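Local coordinates for 2-hydroxyisobutyryl-CoA mutase large subunit (Aquincola tertiaricarbonis, PDB 4R3U) that catalyses, together with its cobalamin-binding small subunit, the interconversion of 2-hydroxyisobutyryl-CoA and (S)-3-hydroxybutyryl-CoA, at the interface of chains A and B. Residues are numbered along the deposited sequence; one frame, centred on the assembly and turned at random. Chains: chain A/B, 2-hydroxyisobutyryl-CoA mutase large subunit.

Contact 1: the interface of chains A and B. Residues chain A 30, 34-35, 59-60; chain B 76-78, 88.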
loop_
_atom_site.group_PDB
_atom_site.type_symbol
_atom_site.label_atom_id
_atom_site.label_comp_id
_atom_site.label_asym_id
_atom_site.label_seq_id
_atom_site.Cartn_x
_atom_site.Cartn_y
_atom_site.Cartn_z
ATOM N N TRP A 30 29.780 5.979 -16.927
ATOM C CA TRP A 30 28.580 5.125 -16.882
ATOM C C TRP A 30 27.471 5.647 -17.822
ATOM O O TRP A 30 26.780 4.842 -18.447
ATOM C CB TRP A 30 28.100 5.049 -15.417
ATOM C CG TRP A 30 26.750 4.443 -15.154
ATOM C CD1 TRP A 30 26.457 3.115 -15.034
ATOM C CD2 TRP A 30 25.551 5.151 -14.809
ATOM N NE1 TRP A 30 25.135 2.951 -14.684
ATOM C CE2 TRP A 30 24.556 4.183 -14.535
ATOM C CE3 TRP A 30 25.221 6.513 -14.694
ATOM C CZ2 TRP A 30 23.247 4.530 -14.177
ATOM C CZ3 TRP A 30 23.925 6.857 -14.336
ATOM C CH2 TRP A 30 22.954 5.873 -14.083
ATOM N N GLU A 34 27.571 1.974 -20.072
ATOM C CA GLU A 34 26.397 1.172 -19.737
ATOM C C GLU A 34 25.073 1.784 -20.138
ATOM O O GLU A 34 24.224 1.079 -20.700
ATOM C CB GLU A 34 26.390 0.770 -18.248
ATOM C CG GLU A 34 27.414 -0.296 -17.864
ATOM C CD GLU A 34 28.823 0.204 -17.606
ATOM O OE1 GLU A 34 29.004 1.438 -17.488
ATOM O OE2 GLU A 34 29.753 -0.637 -17.564
ATOM N N VAL A 35 24.890 3.087 -19.841
ATOM C CA VAL A 35 23.655 3.816 -20.143
ATOM C C VAL A 35 23.475 3.984 -21.655
ATOM O O VAL A 35 22.388 3.696 -22.155
ATOM C CB VAL A 35 23.521 5.144 -19.343
ATOM C CG1 VAL A 35 22.256 5.905 -19.713
ATOM C CG2 VAL A 35 23.564 4.886 -17.844
ATOM N N ARG A 59 18.128 10.201 -13.421
ATOM C CA ARG A 59 18.049 8.754 -13.583
ATOM C C ARG A 59 18.368 8.076 -12.251
ATOM O O ARG A 59 17.660 7.151 -11.846
ATOM C CB ARG A 59 19.014 8.288 -14.691
ATOM C CG ARG A 59 19.119 6.768 -14.877
ATOM C CD ARG A 59 19.987 6.379 -16.068
ATOM N NE ARG A 59 19.449 6.919 -17.317
ATOM C CZ ARG A 59 19.920 7.992 -17.950
ATOM N NH1 ARG A 59 21.000 8.620 -17.498
ATOM N NH2 ARG A 59 19.324 8.434 -19.049
ATOM N N THR A 60 19.426 8.561 -11.571
ATOM C CA THR A 60 19.891 8.110 -10.260
ATOM C C THR A 60 20.576 9.272 -9.537
ATOM O O THR A 60 21.037 10.224 -10.181
ATOM C CB THR A 60 20.741 6.814 -10.371
ATOM O OG1 THR A 60 20.435 5.946 -9.281
ATOM C CG2 THR A 60 22.267 7.075 -10.468
ATOM N N LEU B 76 26.606 2.516 -8.829
ATOM C CA LEU B 76 25.626 2.841 -9.861
ATOM C C LEU B 76 24.871 1.591 -10.386
ATOM O O LEU B 76 25.452 0.493 -10.439
ATOM C CB LEU B 76 26.336 3.575 -11.024
ATOM C CG LEU B 76 26.941 4.963 -10.722
ATOM C CD1 LEU B 76 27.972 5.363 -11.767
ATOM C CD2 LEU B 76 25.872 6.023 -10.632
ATOM N N PRO B 77 23.577 1.740 -10.781
ATOM C CA PRO B 77 22.833 0.570 -11.305
ATOM C C PRO B 77 23.406 0.082 -12.633
ATOM O O PRO B 77 23.875 0.901 -13.425
ATOM C CB PRO B 77 21.405 1.095 -11.463
ATOM C CG PRO B 77 21.557 2.598 -11.579
ATOM C CD PRO B 77 22.732 2.959 -10.748
ATOM N N GLY B 78 23.417 -1.234 -12.843
ATOM C CA GLY B 78 23.967 -1.812 -14.063
ATOM C C GLY B 78 25.487 -1.801 -14.140
ATOM O O GLY B 78 26.060 -2.068 -15.207
ATOM N N PRO B 88 21.275 -0.426 -16.019
ATOM C CA PRO B 88 21.556 0.992 -15.716
ATOM C C PRO B 88 20.371 1.937 -15.882
ATOM O O PRO B 88 20.481 3.091 -15.500
ATOM C CB PRO B 88 22.653 1.335 -16.724
ATOM C CG PRO B 88 22.342 0.471 -17.894
ATOM C CD PRO B 88 21.865 -0.825 -17.312
#
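The indole of A:Trp30 is held between B:Leu76 of the partner and A:Val35 of its own chain. On one face B:Leu76 lays its CB 3.9 Å from the centroid of the five-membered ring, a CH-pi contact toward one end of the whole indole; its CD1 reaches on to A:Trp30 CB, and its CD2 meets the methyl CG2 of A:Thr60. The opposite face is filled over its centre by CG2 of A:Val35. B:Pro88 wedges in on that side, CB by NE1 and 3.8 Å from A:Val35 CG2, and CG 3.4 Å from A:Glu34 O. At the polar edge the indole NE1 donates to the backbone carbonyl O of B:Pro77 at 2.7 Å, arriving nearly along the C=O axis (168°) although the oxygen lies 19° out of the ring plane. The six-membered end is bordered by the B:Pro77 ring, whose CG lies 3.7 Å from A:Trp30 CZ2. With CG anti to the backbone N (chi1 169°), the indole reaches out to the B:Pro77 carbonyl. An alanine in place of A:Trp30 would probably leave that carbonyl without its N-H donor and open a gap between B:Leu76 and A:Val35. The tryptophan belongs to helix 17-32 and A:Val35 to helix 34-41, so the N-terminal region of one subunit grips loops of the other; B:Pro88, part of the (3S)-3-hydroxybutanoyl-CoA binding site, probably places this contact near the partner's substrate-binding region.

Contact 2: the interface of chains A and B. Residues chain A 14-16, 63, 71, 420; chain B 14-16, 63, 71, 420.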
loop_
_atom_site.group_PDB
_atom_site.type_symbol
_atom_site.label_atom_id
_atom_site.label_comp_id
_atom_site.label_asym_id
_atom_site.label_seq_id
_atom_site.Cartn_x
_atom_site.Cartn_y
_atom_site.Cartn_z
ATOM N N TRP A 14 31.154 17.591 3.969
ATOM C CA TRP A 14 31.253 16.267 4.589
ATOM C C TRP A 14 31.850 15.238 3.652
ATOM O O TRP A 14 32.445 14.260 4.111
ATOM C CB TRP A 14 29.869 15.808 5.077
ATOM C CG TRP A 14 28.804 15.843 4.025
ATOM C CD1 TRP A 14 28.040 16.916 3.663
ATOM C CD2 TRP A 14 28.405 14.758 3.174
ATOM N NE1 TRP A 14 27.198 16.572 2.629
ATOM C CE2 TRP A 14 27.386 15.247 2.320
ATOM C CE3 TRP A 14 28.822 13.418 3.036
ATOM C CZ2 TRP A 14 26.779 14.448 1.343
ATOM C CZ3 TRP A 14 28.201 12.623 2.084
ATOM C CH2 TRP A 14 27.198 13.138 1.247
ATOM N N LEU A 15 31.662 15.451 2.339
ATOM C CA LEU A 15 32.159 14.569 1.295
ATOM C C LEU A 15 33.579 14.971 0.871
ATOM O O LEU A 15 33.804 16.120 0.462
ATOM C CB LEU A 15 31.186 14.537 0.088
ATOM C CG LEU A 15 31.362 13.378 -0.913
ATOM C CD1 LEU A 15 31.052 12.018 -0.268
ATOM C CD2 LEU A 15 30.506 13.591 -2.146
ATOM N N GLU A 16 34.542 14.024 1.006
ATOM C CA GLU A 16 35.948 14.205 0.628
ATOM C C GLU A 16 35.990 14.580 -0.860
ATOM O O GLU A 16 35.425 13.841 -1.678
ATOM C CB GLU A 16 36.741 12.928 0.874
ATOM C CG GLU A 16 36.932 12.611 2.344
ATOM C CD GLU A 16 37.892 11.471 2.614
ATOM O OE1 GLU A 16 37.589 10.643 3.504
ATOM O OE2 GLU A 16 38.955 11.409 1.952
ATOM N N ALA A 63 26.139 10.371 -3.856
ATOM C CA ALA A 63 26.522 11.235 -2.734
ATOM C C ALA A 63 26.953 12.617 -3.208
ATOM O O ALA A 63 26.813 13.580 -2.450
ATOM C CB ALA A 63 27.633 10.589 -1.935
ATOM N N LEU A 71 25.588 18.280 6.552
ATOM C CA LEU A 71 24.971 17.249 7.374
ATOM C C LEU A 71 24.164 17.788 8.544
ATOM O O LEU A 71 23.251 17.100 8.991
ATOM C CB LEU A 71 25.985 16.196 7.794
ATOM C CG LEU A 71 26.533 15.301 6.679
ATOM C CD1 LEU A 71 27.377 14.208 7.262
ATOM C CD2 LEU A 71 25.404 14.707 5.814
ATOM N N TYR A 420 20.125 9.670 -1.245
ATOM C CA TYR A 420 20.629 10.686 -2.156
ATOM C C TYR A 420 19.512 11.465 -2.859
ATOM O O TYR A 420 19.552 12.689 -2.893
ATOM C CB TYR A 420 21.631 10.082 -3.137
ATOM C CG TYR A 420 22.745 9.280 -2.499
ATOM C CD1 TYR A 420 23.455 9.776 -1.403
ATOM C CD2 TYR A 420 23.134 8.051 -3.027
ATOM C CE1 TYR A 420 24.504 9.053 -0.835
ATOM C CE2 TYR A 420 24.206 7.338 -2.494
ATOM C CZ TYR A 420 24.889 7.841 -1.398
ATOM O OH TYR A 420 25.911 7.091 -0.873
ATOM N N TRP B 14 35.048 7.839 2.442
ATOM C CA TRP B 14 34.344 8.932 1.764
ATOM C C TRP B 14 33.939 10.034 2.720
ATOM O O TRP B 14 33.800 11.188 2.305
ATOM C CB TRP B 14 33.112 8.386 1.023
ATOM C CG TRP B 14 32.184 7.585 1.882
ATOM C CD1 TRP B 14 32.278 6.255 2.178
ATOM C CD2 TRP B 14 31.030 8.073 2.582
ATOM N NE1 TRP B 14 31.264 5.886 3.033
ATOM C CE2 TRP B 14 30.470 6.978 3.283
ATOM C CE3 TRP B 14 30.421 9.340 2.702
ATOM C CZ2 TRP B 14 29.333 7.108 4.092
ATOM C CZ3 TRP B 14 29.281 9.459 3.484
ATOM C CH2 TRP B 14 28.752 8.355 4.172
ATOM N N LEU B 15 33.723 9.666 3.994
ATOM C CA LEU B 15 33.326 10.586 5.047
ATOM C C LEU B 15 34.556 11.203 5.728
ATOM O O LEU B 15 35.415 10.470 6.242
ATOM C CB LEU B 15 32.393 9.887 6.069
ATOM C CG LEU B 15 31.584 10.802 7.010
ATOM C CD1 LEU B 15 30.563 11.651 6.235
ATOM C CD2 LEU B 15 30.896 9.996 8.093
ATOM N N GLU B 16 34.651 12.556 5.695
ATOM C CA GLU B 16 35.733 13.331 6.314
ATOM C C GLU B 16 35.764 12.983 7.809
ATOM O O GLU B 16 34.724 13.106 8.472
ATOM C CB GLU B 16 35.504 14.825 6.122
ATOM C CG GLU B 16 35.679 15.282 4.689
ATOM C CD GLU B 16 35.667 16.786 4.510
ATOM O OE1 GLU B 16 35.044 17.259 3.531
ATOM O OE2 GLU B 16 36.289 17.495 5.335
ATOM N N ALA B 63 25.289 9.385 8.837
ATOM C CA ALA B 63 26.329 9.068 7.852
ATOM C C ALA B 63 27.482 8.294 8.480
ATOM O O ALA B 63 28.146 7.533 7.772
ATOM C CB ALA B 63 26.843 10.338 7.211
ATOM N N LEU B 71 31.882 3.796 -0.986
ATOM C CA LEU B 71 30.885 4.208 -1.965
ATOM C C LEU B 71 30.851 3.346 -3.216
ATOM O O LEU B 71 29.804 3.281 -3.853
ATOM C CB LEU B 71 30.995 5.693 -2.276
ATOM C CG LEU B 71 30.613 6.651 -1.144
ATOM C CD1 LEU B 71 30.600 8.064 -1.647
ATOM C CD2 LEU B 71 29.252 6.289 -0.521
ATOM N N TYR B 420 20.878 6.081 5.216
ATOM C CA TYR B 420 21.768 5.600 6.262
ATOM C C TYR B 420 21.353 4.234 6.817
ATOM O O TYR B 420 22.189 3.346 6.935
ATOM C CB TYR B 420 21.932 6.652 7.356
ATOM C CG TYR B 420 22.318 8.031 6.863
ATOM C CD1 TYR B 420 23.349 8.203 5.936
ATOM C CD2 TYR B 420 21.697 9.171 7.369
ATOM C CE1 TYR B 420 23.728 9.475 5.506
ATOM C CE2 TYR B 420 22.094 10.448 6.978
ATOM C CZ TYR B 420 23.109 10.597 6.047
ATOM O OH TYR B 420 23.444 11.868 5.653
#
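Two N-terminal loops, residues 14-16 of each chain, run antiparallel across the two-fold axis and form a short beta bridge, while the 3-10 helices 63-66 and 71-73 and the start of helix 420-442 flank them. This is a symmetric dimer contact between large subunits of the acyl-CoA mutase family. The bridge pairs A:Leu15 with B:Leu15 and is closed by reciprocal backbone bonds: B:Glu16 N donates to A:Trp14 O at 3.2 Å, and A:Glu16 N to B:Trp14 O likewise, although both glutamates are poorly ordered.

Beside the bridge the indoles of A:Trp14 and B:Trp14 meet rim to rim through their six-membered rings, CZ3 to CZ3 at 3.6 Å, with the side chains set obliquely. Each tryptophan has CG between the backbone N and the carbonyl carbon (chi1 54°), a crowded position that turns the indole back against the leucine that follows it in the same chain. CB of that leucine lies over one face; over the other lies a second leucine of the same chain, A:Leu71 CD2 on A:Trp14 and B:Leu71 CD2 on B:Trp14, each toward the rim. Across the axis, A:Leu15 CD1 approaches B:Trp14 CE3 at 4.0 Å, the two side chains roughly perpendicular.

The branches of A:Leu71 divide their work: CD1 packs on B:Ala63 CB at 3.9 Å, and CD2 comes 3.5 Å from the phenol OH of B:Tyr420. The tyrosine ring is backed within its own subunit by the backbone N of B:Ala63, which sits 3.5 Å over the middle of the ring. The side chains of A:Glu16 and B:Glu16 run alongside one another, oppositely directed, but their disorder leaves this pairing doubtful.

Contact 1 and contact 2 lie about 20 Å apart, measured between the centres of their C-alpha atoms, on one two-fold symmetric interface. They have no residue in common, yet A:Glu16 of contact 2 immediately precedes helix 17-32, which carries A:Trp30 of contact 1. A:Thr60 of contact 1 lies three residues before A:Ala63 of contact 2, and B:Leu71 and B:Leu76 are similarly close. Contact 2 lies across the axis, whereas contact 1 lies to one side and has a twin with the chains exchanged. Together they suggest that each N-terminal segment reaches over the other large subunit, which would help hold this pair in the heterotetramer.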